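Local coordinates for protein putative 5-carboxymethyl-2-hydroxymuconate isomerase (Pseudomonas aeruginosa, PDB 3E6Q) that probably acts as a 5-carboxymethyl-2-hydroxymuconate delta-isomerase, a trimeric enzyme of the tautomerase superfamily, at residues R98-A110 and G120-R132. Numbering follows the deposited sequence.
Sequences RQALGESLCEVLA and GVQVSVEVREMER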
loop_
_atom_site.group_PDB
_atom_site.type_symbol
_atom_site.label_atom_id
_atom_site.label_comp_id
_atom_site.label_asym_id
_atom_site.label_seq_id
_atom_site.Cartn_x
_atom_site.Cartn_y
_atom_site.Cartn_z
ATOM N N ARG A 98 7.921 -16.514 -8.499
ATOM C CA ARG A 98 7.433 -15.147 -8.430
ATOM C C ARG A 98 6.999 -14.630 -9.828
ATOM O O ARG A 98 5.912 -14.024 -10.016
ATOM C CB ARG A 98 8.530 -14.285 -7.765
ATOM C CG ARG A 98 9.018 -14.741 -6.323
ATOM C CD ARG A 98 9.805 -13.583 -5.617
ATOM N NE ARG A 98 11.046 -13.322 -6.292
ATOM C CZ ARG A 98 12.222 -13.918 -6.042
ATOM N NH1 ARG A 98 12.326 -14.849 -5.110
ATOM N NH2 ARG A 98 13.301 -13.605 -6.760
ATOM N N GLN A 99 7.836 -14.872 -10.835
ATOM C CA GLN A 99 7.543 -14.438 -12.185
ATOM C C GLN A 99 6.242 -15.079 -12.699
ATOM O O GLN A 99 5.404 -14.418 -13.300
ATOM C CB GLN A 99 8.714 -14.779 -13.110
ATOM C CG GLN A 99 8.551 -14.178 -14.477
ATOM C CD GLN A 99 9.704 -14.495 -15.411
ATOM O OE1 GLN A 99 10.800 -14.829 -14.976
ATOM N NE2 GLN A 99 9.451 -14.373 -16.728
ATOM N N ALA A 100 6.093 -16.371 -12.451
ATOM C CA ALA A 100 4.925 -17.090 -12.951
ATOM C C ALA A 100 3.645 -16.573 -12.327
ATOM O O ALA A 100 2.594 -16.488 -12.999
ATOM C CB ALA A 100 5.090 -18.601 -12.717
ATOM N N LEU A 101 3.701 -16.308 -11.044
ATOM C CA LEU A 101 2.518 -15.758 -10.314
ATOM C C LEU A 101 2.105 -14.407 -10.893
ATOM O O LEU A 101 0.930 -14.168 -11.172
ATOM C CB LEU A 101 2.763 -15.675 -8.799
ATOM C CG LEU A 101 2.866 -17.030 -8.079
ATOM C CD1 LEU A 101 3.539 -16.752 -6.749
ATOM C CD2 LEU A 101 1.471 -17.669 -7.948
ATOM N N GLY A 102 3.086 -13.554 -11.153
ATOM C CA GLY A 102 2.824 -12.220 -11.671
ATOM C C GLY A 102 2.205 -12.302 -13.066
ATOM O O GLY A 102 1.254 -11.565 -13.409
ATOM N N GLU A 103 2.756 -13.169 -13.912
ATOM C CA GLU A 103 2.237 -13.360 -15.271
ATOM C C GLU A 103 0.787 -13.839 -15.250
ATOM O O GLU A 103 -0.052 -13.373 -16.038
ATOM C CB GLU A 103 3.113 -14.342 -16.075
ATOM C CG GLU A 103 4.483 -13.761 -16.468
ATOM C CD GLU A 103 5.530 -14.816 -16.945
ATOM O OE1 GLU A 103 6.733 -14.468 -17.031
ATOM O OE2 GLU A 103 5.171 -15.996 -17.191
ATOM N N SER A 104 0.494 -14.812 -14.393
ATOM C CA SER A 104 -0.860 -15.329 -14.269
ATOM C C SER A 104 -1.878 -14.226 -13.907
ATOM O O SER A 104 -2.979 -14.125 -14.487
ATOM C CB SER A 104 -0.891 -16.414 -13.222
ATOM O OG SER A 104 -2.203 -16.916 -13.076
ATOM N N LEU A 105 -1.523 -13.394 -12.943
ATOM C CA LEU A 105 -2.390 -12.313 -12.557
ATOM C C LEU A 105 -2.529 -11.251 -13.632
ATOM O O LEU A 105 -3.595 -10.682 -13.841
ATOM C CB LEU A 105 -1.874 -11.646 -11.284
ATOM C CG LEU A 105 -2.051 -12.437 -10.010
ATOM C CD1 LEU A 105 -1.298 -11.691 -8.863
ATOM C CD2 LEU A 105 -3.546 -12.592 -9.686
ATOM N N CYS A 106 -1.433 -10.967 -14.311
ATOM C CA CYS A 106 -1.435 -9.959 -15.371
ATOM C C CYS A 106 -2.391 -10.340 -16.497
ATOM O O CYS A 106 -3.138 -9.500 -16.994
ATOM C CB CYS A 106 -0.033 -9.730 -15.863
ATOM S SG CYS A 106 0.028 -8.160 -16.846
ATOM N N GLU A 107 -2.444 -11.640 -16.826
ATOM C CA GLU A 107 -3.392 -12.143 -17.820
ATOM C C GLU A 107 -4.852 -11.942 -17.375
ATOM O O GLU A 107 -5.717 -11.495 -18.184
ATOM C CB GLU A 107 -3.108 -13.627 -18.065
ATOM C CG GLU A 107 -4.101 -14.337 -18.965
ATOM C CD GLU A 107 -3.992 -13.978 -20.426
ATOM O OE1 GLU A 107 -4.853 -14.482 -21.187
ATOM O OE2 GLU A 107 -3.082 -13.212 -20.830
ATOM N N VAL A 108 -5.137 -12.243 -16.105
ATOM C CA VAL A 108 -6.471 -12.023 -15.571
ATOM C C VAL A 108 -6.870 -10.525 -15.649
ATOM O O VAL A 108 -7.982 -10.176 -16.106
ATOM C CB VAL A 108 -6.567 -12.529 -14.100
ATOM C CG1 VAL A 108 -7.880 -12.113 -13.479
ATOM C CG2 VAL A 108 -6.403 -14.091 -14.035
ATOM N N LEU A 109 -6.002 -9.666 -15.112
ATOM C CA LEU A 109 -6.254 -8.227 -15.082
ATOM C C LEU A 109 -6.450 -7.679 -16.495
ATOM O O LEU A 109 -7.412 -6.964 -16.774
ATOM C CB LEU A 109 -5.090 -7.489 -14.426
ATOM C CG LEU A 109 -4.823 -7.664 -12.941
ATOM C CD1 LEU A 109 -3.679 -6.677 -12.605
ATOM C CD2 LEU A 109 -6.056 -7.373 -12.095
ATOM N N ALA A 110 -5.544 -8.023 -17.409
ATOM C CA ALA A 110 -5.609 -7.482 -18.782
ATOM C C ALA A 110 -6.928 -7.917 -19.460
ATOM O O ALA A 110 -7.585 -7.109 -20.170
ATOM C CB ALA A 110 -4.389 -7.927 -19.612
ATOM N N GLY A 120 -4.548 3.494 -24.872
ATOM C CA GLY A 120 -4.429 2.122 -24.294
ATOM C C GLY A 120 -4.347 2.184 -22.779
ATOM O O GLY A 120 -4.092 3.270 -22.226
ATOM N N VAL A 121 -4.577 1.057 -22.109
ATOM C CA VAL A 121 -4.611 1.015 -20.650
ATOM C C VAL A 121 -3.377 0.190 -20.239
ATOM O O VAL A 121 -3.268 -0.980 -20.600
ATOM C CB VAL A 121 -5.880 0.366 -20.119
ATOM C CG1 VAL A 121 -5.779 0.093 -18.586
ATOM C CG2 VAL A 121 -7.180 1.193 -20.482
ATOM N N GLN A 122 -2.493 0.798 -19.459
ATOM C CA GLN A 122 -1.369 0.071 -18.891
ATOM C C GLN A 122 -1.842 -0.780 -17.700
ATOM O O GLN A 122 -2.438 -0.274 -16.740
ATOM C CB GLN A 122 -0.274 0.995 -18.427
ATOM C CG GLN A 122 0.478 1.717 -19.524
ATOM C CD GLN A 122 1.778 2.380 -19.045
ATOM O OE1 GLN A 122 2.324 2.053 -17.995
ATOM N NE2 GLN A 122 2.283 3.300 -19.878
ATOM N N VAL A 123 -1.521 -2.059 -17.758
ATOM C CA VAL A 123 -1.796 -3.060 -16.706
ATOM C C VAL A 123 -0.467 -3.505 -16.166
ATOM O O VAL A 123 0.467 -3.828 -16.948
ATOM C CB VAL A 123 -2.627 -4.261 -17.239
ATOM C CG1 VAL A 123 -2.881 -5.319 -16.120
ATOM C CG2 VAL A 123 -3.933 -3.751 -17.897
ATOM N N SER A 124 -0.312 -3.532 -14.842
ATOM C CA SER A 124 0.946 -4.040 -14.254
ATOM C C SER A 124 0.667 -4.866 -13.015
ATOM O O SER A 124 -0.338 -4.670 -12.327
ATOM C CB SER A 124 1.938 -2.922 -13.878
ATOM O OG SER A 124 1.307 -1.887 -13.126
ATOM N N VAL A 125 1.602 -5.748 -12.705
ATOM C CA VAL A 125 1.553 -6.568 -11.500
ATOM C C VAL A 125 2.961 -6.652 -10.898
ATOM O O VAL A 125 3.895 -7.064 -11.615
ATOM C CB VAL A 125 1.024 -8.003 -11.779
ATOM C CG1 VAL A 125 0.955 -8.839 -10.510
ATOM C CG2 VAL A 125 -0.337 -7.996 -12.463
ATOM N N GLU A 126 3.087 -6.285 -9.618
ATOM C CA GLU A 126 4.307 -6.455 -8.846
ATOM C C GLU A 126 4.070 -7.701 -8.022
ATOM O O GLU A 126 2.968 -7.879 -7.490
ATOM C CB GLU A 126 4.556 -5.286 -7.908
ATOM C CG GLU A 126 5.629 -5.573 -6.954
ATOM C CD GLU A 126 6.054 -4.416 -6.046
ATOM O OE1 GLU A 126 5.338 -3.390 -5.896
ATOM O OE2 GLU A 126 7.115 -4.643 -5.460
ATOM N N VAL A 127 5.084 -8.546 -7.894
ATOM C CA VAL A 127 5.086 -9.604 -6.882
ATOM C C VAL A 127 6.195 -9.255 -5.846
ATOM O O VAL A 127 7.358 -9.072 -6.218
ATOM C CB VAL A 127 5.375 -10.963 -7.514
ATOM C CG1 VAL A 127 5.357 -12.060 -6.412
ATOM C CG2 VAL A 127 4.375 -11.280 -8.636
ATOM N N ARG A 128 5.800 -9.009 -4.619
ATOM C CA ARG A 128 6.722 -8.653 -3.550
ATOM C C ARG A 128 6.728 -9.688 -2.417
ATOM O O ARG A 128 5.831 -10.524 -2.319
ATOM C CB ARG A 128 6.426 -7.281 -2.985
ATOM C CG ARG A 128 5.047 -7.133 -2.320
ATOM C CD ARG A 128 4.866 -5.782 -1.671
ATOM N NE ARG A 128 5.783 -5.604 -0.541
ATOM C CZ ARG A 128 5.506 -5.956 0.726
ATOM N NH1 ARG A 128 4.345 -6.472 1.039
ATOM N NH2 ARG A 128 6.407 -5.762 1.681
ATOM N N GLU A 129 7.743 -9.617 -1.582
ATOM C CA GLU A 129 7.949 -10.605 -0.529
ATOM C C GLU A 129 7.839 -9.959 0.879
ATOM O O GLU A 129 8.351 -8.852 1.114
ATOM C CB GLU A 129 9.331 -11.177 -0.661
ATOM C CG GLU A 129 9.548 -11.967 -1.911
ATOM C CD GLU A 129 10.962 -12.559 -1.958
ATOM O OE1 GLU A 129 11.963 -11.788 -1.959
ATOM O OE2 GLU A 129 11.089 -13.774 -1.924
HETATM N N MSE A 130 7.197 -10.693 1.780
HETATM C CA MSE A 130 7.059 -10.343 3.172
HETATM C C MSE A 130 7.986 -11.231 3.996
HETATM O O MSE A 130 8.165 -12.400 3.675
HETATM C CB MSE A 130 5.621 -10.596 3.611
HETATM C CG MSE A 130 4.588 -9.877 2.746
HETATM SE SE MSE A 130 2.800 -10.018 3.460
HETATM C CE MSE A 130 2.538 -11.946 3.167
ATOM N N GLU A 131 8.587 -10.656 5.028
ATOM C CA GLU A 131 9.553 -11.418 5.858
ATOM C C GLU A 131 8.776 -12.411 6.682
ATOM O O GLU A 131 8.050 -12.039 7.586
ATOM C CB GLU A 131 10.317 -10.491 6.800
ATOM C CG GLU A 131 11.300 -11.290 7.646
ATOM C CD GLU A 131 11.867 -10.527 8.783
ATOM O OE1 GLU A 131 11.400 -9.419 9.077
ATOM O OE2 GLU A 131 12.802 -11.080 9.396
ATOM N N ARG A 132 8.952 -13.692 6.415
ATOM C CA ARG A 132 8.127 -14.670 7.112
ATOM C C ARG A 132 8.526 -14.781 8.579
ATOM O O ARG A 132 7.662 -15.057 9.403
ATOM C CB ARG A 132 8.118 -15.997 6.418
ATOM C CG ARG A 132 9.411 -16.729 6.431
ATOM C CD ARG A 132 9.282 -17.989 5.515
ATOM N NE ARG A 132 10.501 -18.789 5.594
ATOM C CZ ARG A 132 11.670 -18.483 5.032
ATOM N NH1 ARG A 132 11.841 -17.434 4.255
ATOM N NH2 ARG A 132 12.701 -19.306 5.222
#
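Gly102 on helix 95-112 lies over Val125 on strand 121-130, their CA atoms 5.8 Å apart, where the helix packs on one face of the sheet. The helix and strand segments run at 152°, roughly antiparallel, and their axes approach to 7.9 Å. With strand 82-90, the parallel neighbour of 121-130, they make a beta-alpha-beta crossover of the tautomerase fold. Val123, Val125 and Val127, alternate residues of the strand, all direct CB toward the helix. Val123 CG1 meets Leu109 CB at 3.5 Å, and Cys106 SG flanks the same methyl. Val125 divides its branches: with chi1 at -179°, CG1 lies anti to the backbone N and touches Leu105 CD1 at 4.0 Å, whereas CG2 lies 3.6 Å from Leu109 CD1, with Cys106 CB also beside it. Leu105 also touches Leu87 and Leu25, and Leu109 touches Ala85 and Ile27, so each leucine reaches three adjacent strands of the sheet. On the strand's other face, Ser124 OG is hydrogen-bonded to His84 and to His24 of the second subunit, whose strand continues the sheet beside residues 121-125.

Towards the helix's N-terminal end the packing gives way to charge. In one of two modelled conformers, Arg98 NH1 makes a long salt bridge of 3.6 Å to Glu129 OE2; the guanidinium and carboxylate planes are 47° apart, with OE1 over one guanidinium face. The stronger partner of Arg98 is Glu131 of the second subunit. Between this pair and the leucines sits Val127. Because Gly102 has no side chain, Val127 CG2 can lie against the helix backbone, 3.4 Å from Arg98 O and 3.5 Å from Gly102 CA.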